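Local coordinates for putative Lipoprotein (PDB 3U24) that is of unknown function but binds zinc and calcium ions and belongs to the DUF885 family, whose relatives are probably metallopeptidase-like, at residues A158-I163 against I221-A226; K112-Q115 against S120-V123; R237-G242 against G509-A514. One frame throughout, in Å; residues are numbered along the deposited sequence.

Read from the N terminus, the three contacts follow one another in series; none nests in another and none crosses. Contact 2 comes first and closes a loop of only four residues, folding the chain that leaves the short helix 113-116 back against it on the way to helix 124-131. Contact 1 spans 57 mostly helical residues and brings the end of helix 152-162 up to the long helix 200-234. It adjoins contact 2 directly, A159 packing on Y121. Contact 3 has the widest reach, 266 residues: the loop after helix 200-234 meets helix 504-516, joining this part of the chain to the helices near its C-terminal end.

Contact 1 of 3, residues A158-I163 against I221-A226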
# COMPACT_ATOMS: atom_id res chain seq x y z
N ALA A 158 21.72 -14.57 13.53
CA ALA A 158 22.08 -13.44 12.67
C ALA A 158 21.32 -12.15 13.08
O ALA A 158 21.87 -11.03 13.12
CB ALA A 158 21.82 -13.77 11.18
N ALA A 159 20.05 -12.33 13.39
CA ALA A 159 19.21 -11.21 13.79
C ALA A 159 19.83 -10.55 15.02
O ALA A 159 20.02 -9.35 15.03
CB ALA A 159 17.79 -11.68 14.11
N ARG A 160 20.16 -11.36 16.02
CA ARG A 160 20.61 -10.82 17.27
C ARG A 160 22.01 -10.18 17.14
O ARG A 160 22.29 -9.18 17.82
CB ARG A 160 20.57 -11.87 18.38
CG ARG A 160 19.15 -12.35 18.66
CD ARG A 160 19.10 -13.25 19.87
NE ARG A 160 19.81 -14.48 19.61
CZ ARG A 160 19.26 -15.60 19.14
NH1 ARG A 160 17.96 -15.67 18.88
NH2 ARG A 160 20.00 -16.66 18.94
N GLY A 161 22.82 -10.71 16.24
CA GLY A 161 24.15 -10.13 15.94
C GLY A 161 24.07 -8.84 15.12
O GLY A 161 25.00 -8.06 15.12
N ASN A 162 22.98 -8.60 14.42
CA ASN A 162 22.82 -7.39 13.60
C ASN A 162 22.11 -6.25 14.31
O ASN A 162 22.36 -5.10 14.04
CB ASN A 162 21.91 -7.65 12.42
CG ASN A 162 22.59 -8.30 11.28
OD1 ASN A 162 23.82 -8.44 11.24
ND2 ASN A 162 21.77 -8.66 10.26
N ILE A 163 21.15 -6.59 15.13
CA ILE A 163 20.33 -5.58 15.76
C ILE A 163 21.21 -4.70 16.64
O ILE A 163 22.04 -5.21 17.37
CB ILE A 163 19.20 -6.19 16.58
CG1 ILE A 163 18.19 -6.86 15.63
CG2 ILE A 163 18.55 -5.12 17.45
CD1 ILE A 163 17.25 -7.85 16.28
N ILE A 221 12.17 -15.06 21.10
CA ILE A 221 11.11 -14.24 21.72
C ILE A 221 11.51 -13.84 23.14
O ILE A 221 11.25 -12.70 23.53
CB ILE A 221 9.79 -14.97 21.74
CG1 ILE A 221 9.28 -15.08 20.29
CG2 ILE A 221 8.79 -14.29 22.71
CD1 ILE A 221 8.31 -16.24 20.08
N SER A 222 12.17 -14.75 23.88
CA SER A 222 12.65 -14.42 25.23
C SER A 222 13.70 -13.32 25.15
O SER A 222 13.74 -12.41 25.97
CB SER A 222 13.30 -15.60 25.96
OG SER A 222 12.33 -16.62 26.14
N TRP A 223 14.57 -13.44 24.17
CA TRP A 223 15.55 -12.41 24.00
C TRP A 223 14.88 -11.06 23.66
O TRP A 223 15.22 -10.03 24.24
CB TRP A 223 16.55 -12.83 22.98
CG TRP A 223 17.63 -11.83 22.70
CD1 TRP A 223 18.85 -11.70 23.36
CD2 TRP A 223 17.66 -10.82 21.63
NE1 TRP A 223 19.60 -10.73 22.77
CE2 TRP A 223 18.94 -10.15 21.73
CE3 TRP A 223 16.77 -10.42 20.64
CZ2 TRP A 223 19.29 -9.09 20.90
CZ3 TRP A 223 17.14 -9.39 19.77
CH2 TRP A 223 18.38 -8.74 19.89
N LEU A 224 13.92 -11.08 22.75
CA LEU A 224 13.20 -9.85 22.38
C LEU A 224 12.52 -9.25 23.61
O LEU A 224 12.58 -8.05 23.80
CB LEU A 224 12.20 -10.11 21.26
CG LEU A 224 12.70 -10.40 19.82
CD1 LEU A 224 11.56 -10.79 18.89
CD2 LEU A 224 13.44 -9.21 19.22
N ASN A 225 11.93 -10.08 24.46
CA ASN A 225 11.30 -9.60 25.69
C ASN A 225 12.32 -8.95 26.62
O ASN A 225 12.03 -7.89 27.23
CB ASN A 225 10.54 -10.70 26.45
CG ASN A 225 9.18 -11.05 25.83
OD1 ASN A 225 8.53 -10.26 25.12
ND2 ASN A 225 8.75 -12.26 26.10
N ALA A 226 13.50 -9.56 26.75
CA ALA A 226 14.54 -8.94 27.55
C ALA A 226 14.93 -7.59 26.93
O ALA A 226 15.16 -6.61 27.66
CB ALA A 226 15.77 -9.87 27.74
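R160 lays the aliphatic part of its side chain over one face of the W223 indole. The CH-pi contact is made by R160 CD, 3.4 Å from the centroid of the W223 five-membered ring and 15° off its normal. One bond nearer the backbone, R160 CG rests on the six-membered part, 3.6 Å from W223 CE3. The contact is a surface packing of two helices, 152-162 and 200-234, in a chain that is two-thirds helical; the nearest CA atoms, those of R160 and W223, are 8.6 Å apart, a gap bridged by side chains. Apolar packing adds a second touch. I163, the first residue past the helical angles of its segment, brings CD1 to 3.8 Å from W223 CZ3, at the edge of the indole and near its plane. The charged end contributes little. The bend at chi3 (-66°) lifts the R160 guanidinium off the indole face, its plane 63° from the ring's; with R160 CZ 5.7 Å from the centroid of the W223 five-membered ring, the cation-pi term is long and at most weak. R160 NH1 is hydrogen-bonded to H220 ND1, on the same helix as W223.

Contact 2 of 3, residues K112-Q115 against S120-V123; sequences KSWQ and SYNV. With EDO (1,2-ethanediol), chain P; EDO (1,2-ethanediol), chain S.
Y121 reaches W114 with its hydroxyl, and one short hydrogen bond carries the contact: Y121 OH donates to W114 O at 2.7 Å. The approach is bent, 124° at the carbonyl oxygen, with the donor tilted 18° from the carbonyl plane. Seen from the phenol, W114 O lies in the plane of the ring at its edge, 3.4 Å from Y121 CE2. The same hydroxyl touches W114 CB at 3.5 Å, so it meets both the backbone and the root of the indole side chain. Beside this bond S120 OG comes near S113 O, but at 4.0 Å the two only brush; the S120 hydroxyl is spent on D117 O, in the link between the two segments.

The next shell fixes the two partners. W114 has CG between its backbone N and carbonyl carbon (chi1 62°), which leads the indole away from 120-123, where NE1 is hydrogen-bonded to I108 O, R64 makes a cation-pi contact, and Q115 CG lies 3.4 Å above one ring face. Behind Y121 the chain enters helix 124-131: N122 OD1 caps A124 N, and N122 O takes a hydrogen bond of 2.9 Å from O1 of one ethanediol and a weak one from O1 of a second, both probably left from crystallisation.

The contact closes the short connection between helices 113-116 and 124-131. N162 ND2 is also hydrogen-bonded to Y121 OH, one tie between helix 113-116 and helix 152-162 beside the packing of W114 on N162. The phenol oxygen is thus both donor and acceptor, giving its proton to W114 O and taking an N-H from N162. Donating to a neutral carbonyl is consistent with a protonated phenol, and the two bonds together probably fix the rotation of the hydroxyl.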
# COMPACT_ATOMS: atom_id res chain seq x y z
N LYS A 112 19.53 1.68 7.19
CA LYS A 112 19.96 0.70 8.15
C LYS A 112 18.84 0.23 9.05
O LYS A 112 19.01 0.05 10.25
CB LYS A 112 21.13 1.28 8.99
CG LYS A 112 22.40 1.54 8.17
CD LYS A 112 23.52 2.01 9.07
CE LYS A 112 24.89 1.76 8.44
NZ LYS A 112 26.01 1.77 9.46
N SER A 113 17.68 -0.03 8.47
CA SER A 113 16.61 -0.61 9.26
C SER A 113 16.95 -2.00 9.71
O SER A 113 16.36 -2.48 10.63
CB SER A 113 15.29 -0.61 8.50
OG SER A 113 15.32 -1.52 7.42
N TRP A 114 17.87 -2.67 9.04
CA TRP A 114 18.36 -3.96 9.50
C TRP A 114 18.99 -3.90 10.88
O TRP A 114 19.06 -4.92 11.56
CB TRP A 114 19.31 -4.59 8.43
CG TRP A 114 20.56 -3.80 8.14
CD1 TRP A 114 20.75 -2.88 7.12
CD2 TRP A 114 21.84 -3.83 8.87
NE1 TRP A 114 22.01 -2.36 7.16
CE2 TRP A 114 22.73 -2.90 8.17
CE3 TRP A 114 22.33 -4.55 9.94
CZ2 TRP A 114 24.04 -2.69 8.57
CZ3 TRP A 114 23.66 -4.32 10.39
CH2 TRP A 114 24.50 -3.42 9.71
N GLN A 115 19.41 -2.71 11.32
CA GLN A 115 19.95 -2.51 12.68
C GLN A 115 18.88 -2.23 13.72
O GLN A 115 18.91 -2.84 14.79
CB GLN A 115 20.96 -1.35 12.79
CG GLN A 115 22.24 -1.66 12.11
CD GLN A 115 23.32 -0.62 12.39
OE1 GLN A 115 23.07 0.59 12.40
NE2 GLN A 115 24.51 -1.10 12.63
N SER A 120 11.88 -6.69 11.29
CA SER A 120 12.27 -7.21 9.98
C SER A 120 12.86 -8.68 10.03
O SER A 120 13.02 -9.32 8.99
CB SER A 120 13.21 -6.22 9.28
OG SER A 120 14.35 -5.91 10.05
N TYR A 121 13.08 -9.22 11.24
CA TYR A 121 13.52 -10.58 11.41
C TYR A 121 12.40 -11.47 11.92
O TYR A 121 12.03 -11.48 13.11
CB TYR A 121 14.70 -10.62 12.36
CG TYR A 121 15.83 -9.74 11.90
CD1 TYR A 121 16.75 -10.20 10.99
CD2 TYR A 121 15.96 -8.44 12.35
CE1 TYR A 121 17.77 -9.41 10.55
CE2 TYR A 121 16.99 -7.64 11.92
CZ TYR A 121 17.91 -8.14 11.04
OH TYR A 121 18.97 -7.40 10.57
N ASN A 122 11.83 -12.23 11.00
CA ASN A 122 10.70 -13.13 11.31
C ASN A 122 10.56 -14.15 10.18
O ASN A 122 10.36 -13.77 9.02
CB ASN A 122 9.40 -12.32 11.45
CG ASN A 122 8.21 -13.15 11.98
OD1 ASN A 122 8.20 -14.40 11.95
ND2 ASN A 122 7.18 -12.43 12.49
N VAL A 123 10.68 -15.43 10.49
CA VAL A 123 10.59 -16.46 9.41
C VAL A 123 9.14 -16.81 9.00
O VAL A 123 8.92 -17.46 7.98
CB VAL A 123 11.37 -17.74 9.80
CG1 VAL A 123 12.81 -17.37 10.14
CG2 VAL A 123 10.69 -18.45 10.98
C1 EDO P . 10.49 -14.09 5.27
O1 EDO P . 9.68 -14.57 6.36
C2 EDO P . 11.99 -14.37 5.46
O2 EDO P . 12.23 -15.76 5.24
C1 EDO S . 10.10 -9.84 6.65
O1 EDO S . 10.66 -11.09 7.10
C2 EDO S . 9.54 -9.01 7.83
O2 EDO S . 8.42 -9.62 8.48

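Contact 3 of 3, residues R237-G242 against G509-A514; sequences RSFRIG and GKWRRA
F239 and W511 meet as an oblique pair, their ring planes 87° apart. F239 CZ comes to the far corner of the indole, 3.9 Å from W511 CH2, and the centroids of the F239 ring and the W511 six-membered ring are 5.8 Å apart. A chi1 of 62° places the F239 ring over its own backbone, from where it projects to W511. R240 runs alongside F239: its CG lies 3.6 Å above one face of the phenyl plane, and F239 CZ sits 3.6 Å above the guanidinium plane. The extended chain of R240, from CG to NE, carries NH1 to the indole edge, 4.1 Å from W511 CH2, with guanidinium and indole planes 58° apart. An ST turn shapes the loop beneath, S238 OG accepting from R240 N at 2.9 Å. The contact sets the loop before helix 243-254 against helix 504-516, and I482 of helix 459-485 packs on F239, W511 and A514.

W511 also borders E489, a calcium-binding residue in a structure of this protein, and the side chain of W511 lies about 5 Å from a bound calcium ion. The guanidinium gives its N-H groups to carbonyls, NH1 to M487 O and NH2 to I482 O. The charge is thus held by hydrogen bonds outside the two segments, and cohesion across the contact rests mainly on apolar and aromatic packing.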
# COMPACT_ATOMS: atom_id res chain seq x y z
N ARG A 237 16.40 4.31 20.81
CA ARG A 237 16.37 5.12 19.59
C ARG A 237 14.94 5.63 19.24
O ARG A 237 13.95 4.88 19.41
CB ARG A 237 16.90 4.30 18.41
CG ARG A 237 17.24 5.18 17.23
CD ARG A 237 17.41 4.39 15.95
NE ARG A 237 18.50 3.40 15.97
CZ ARG A 237 19.67 3.52 15.33
NH1 ARG A 237 19.96 4.64 14.65
NH2 ARG A 237 20.57 2.52 15.34
N SER A 238 14.83 6.87 18.79
CA SER A 238 13.54 7.42 18.41
C SER A 238 13.06 6.70 17.15
O SER A 238 13.85 6.31 16.31
CB SER A 238 13.63 8.94 18.10
OG SER A 238 12.43 9.40 17.45
N PHE A 239 11.75 6.56 17.04
CA PHE A 239 11.11 5.99 15.87
C PHE A 239 11.04 7.01 14.70
O PHE A 239 10.71 6.65 13.56
CB PHE A 239 9.70 5.50 16.23
CG PHE A 239 8.77 6.58 16.71
CD1 PHE A 239 8.04 7.33 15.80
CD2 PHE A 239 8.58 6.81 18.07
CE1 PHE A 239 7.20 8.32 16.25
CE2 PHE A 239 7.73 7.79 18.51
CZ PHE A 239 7.04 8.56 17.59
N ARG A 240 11.35 8.28 15.00
CA ARG A 240 11.25 9.36 14.04
C ARG A 240 12.52 9.37 13.22
O ARG A 240 13.64 9.42 13.76
CB ARG A 240 11.05 10.68 14.75
CG ARG A 240 9.85 10.70 15.70
CD ARG A 240 10.01 11.82 16.73
NE ARG A 240 8.94 11.83 17.73
CZ ARG A 240 7.75 12.38 17.53
NH1 ARG A 240 6.84 12.35 18.48
NH2 ARG A 240 7.46 12.94 16.38
N ILE A 241 12.40 9.25 11.90
CA ILE A 241 13.61 9.00 11.10
C ILE A 241 14.37 10.29 10.76
O ILE A 241 15.53 10.22 10.39
CB ILE A 241 13.31 8.12 9.85
CG1 ILE A 241 12.36 8.80 8.86
CG2 ILE A 241 12.70 6.77 10.27
CD1 ILE A 241 12.20 8.04 7.52
N GLY A 242 13.74 11.46 10.90
CA GLY A 242 14.41 12.74 10.65
C GLY A 242 14.39 13.21 9.20
O GLY A 242 14.12 12.40 8.27
N GLY A 509 -5.24 4.49 15.40
CA GLY A 509 -4.71 3.60 14.39
C GLY A 509 -3.71 4.30 13.47
O GLY A 509 -2.65 3.75 13.13
N LYS A 510 -4.03 5.53 13.10
CA LYS A 510 -3.15 6.32 12.25
C LYS A 510 -1.85 6.71 12.93
O LYS A 510 -0.78 6.61 12.34
CB LYS A 510 -3.87 7.55 11.75
CG LYS A 510 -4.82 7.27 10.61
CD LYS A 510 -4.08 7.05 9.29
CE LYS A 510 -5.08 6.71 8.18
NZ LYS A 510 -5.96 7.88 7.84
N TRP A 511 -1.93 7.12 14.19
CA TRP A 511 -0.72 7.38 14.95
C TRP A 511 0.20 6.16 14.98
O TRP A 511 1.40 6.26 14.66
CB TRP A 511 -1.08 7.81 16.38
CG TRP A 511 0.07 7.74 17.33
CD1 TRP A 511 0.31 6.78 18.29
CD2 TRP A 511 1.19 8.68 17.43
NE1 TRP A 511 1.50 7.05 18.96
CE2 TRP A 511 2.06 8.18 18.50
CE3 TRP A 511 1.54 9.86 16.79
CZ2 TRP A 511 3.21 8.82 18.87
CZ3 TRP A 511 2.71 10.50 17.17
CH2 TRP A 511 3.52 10.01 18.19
N ARG A 512 -0.35 5.01 15.35
CA ARG A 512 0.42 3.78 15.41
C ARG A 512 1.10 3.45 14.08
O ARG A 512 2.27 3.12 14.03
CB ARG A 512 -0.46 2.60 15.82
CG ARG A 512 0.33 1.30 16.04
CD ARG A 512 -0.57 0.14 16.47
NE ARG A 512 0.18 -1.02 17.01
CZ ARG A 512 0.44 -2.14 16.35
NH1 ARG A 512 0.01 -2.30 15.08
NH2 ARG A 512 1.13 -3.12 16.95
N ARG A 513 0.35 3.57 13.00
CA ARG A 513 0.86 3.28 11.67
C ARG A 513 2.06 4.21 11.31
O ARG A 513 3.07 3.76 10.72
CB ARG A 513 -0.28 3.41 10.68
CG ARG A 513 0.07 3.18 9.23
CD ARG A 513 -1.23 3.08 8.45
NE ARG A 513 -1.01 3.16 7.02
CZ ARG A 513 -1.97 3.26 6.11
NH1 ARG A 513 -3.25 3.29 6.48
NH2 ARG A 513 -1.64 3.34 4.81
N ALA A 514 1.96 5.48 11.71
CA ALA A 514 3.02 6.48 11.50
C ALA A 514 4.24 6.27 12.39
O ALA A 514 5.33 6.70 12.03
CB ALA A 514 2.49 7.88 11.69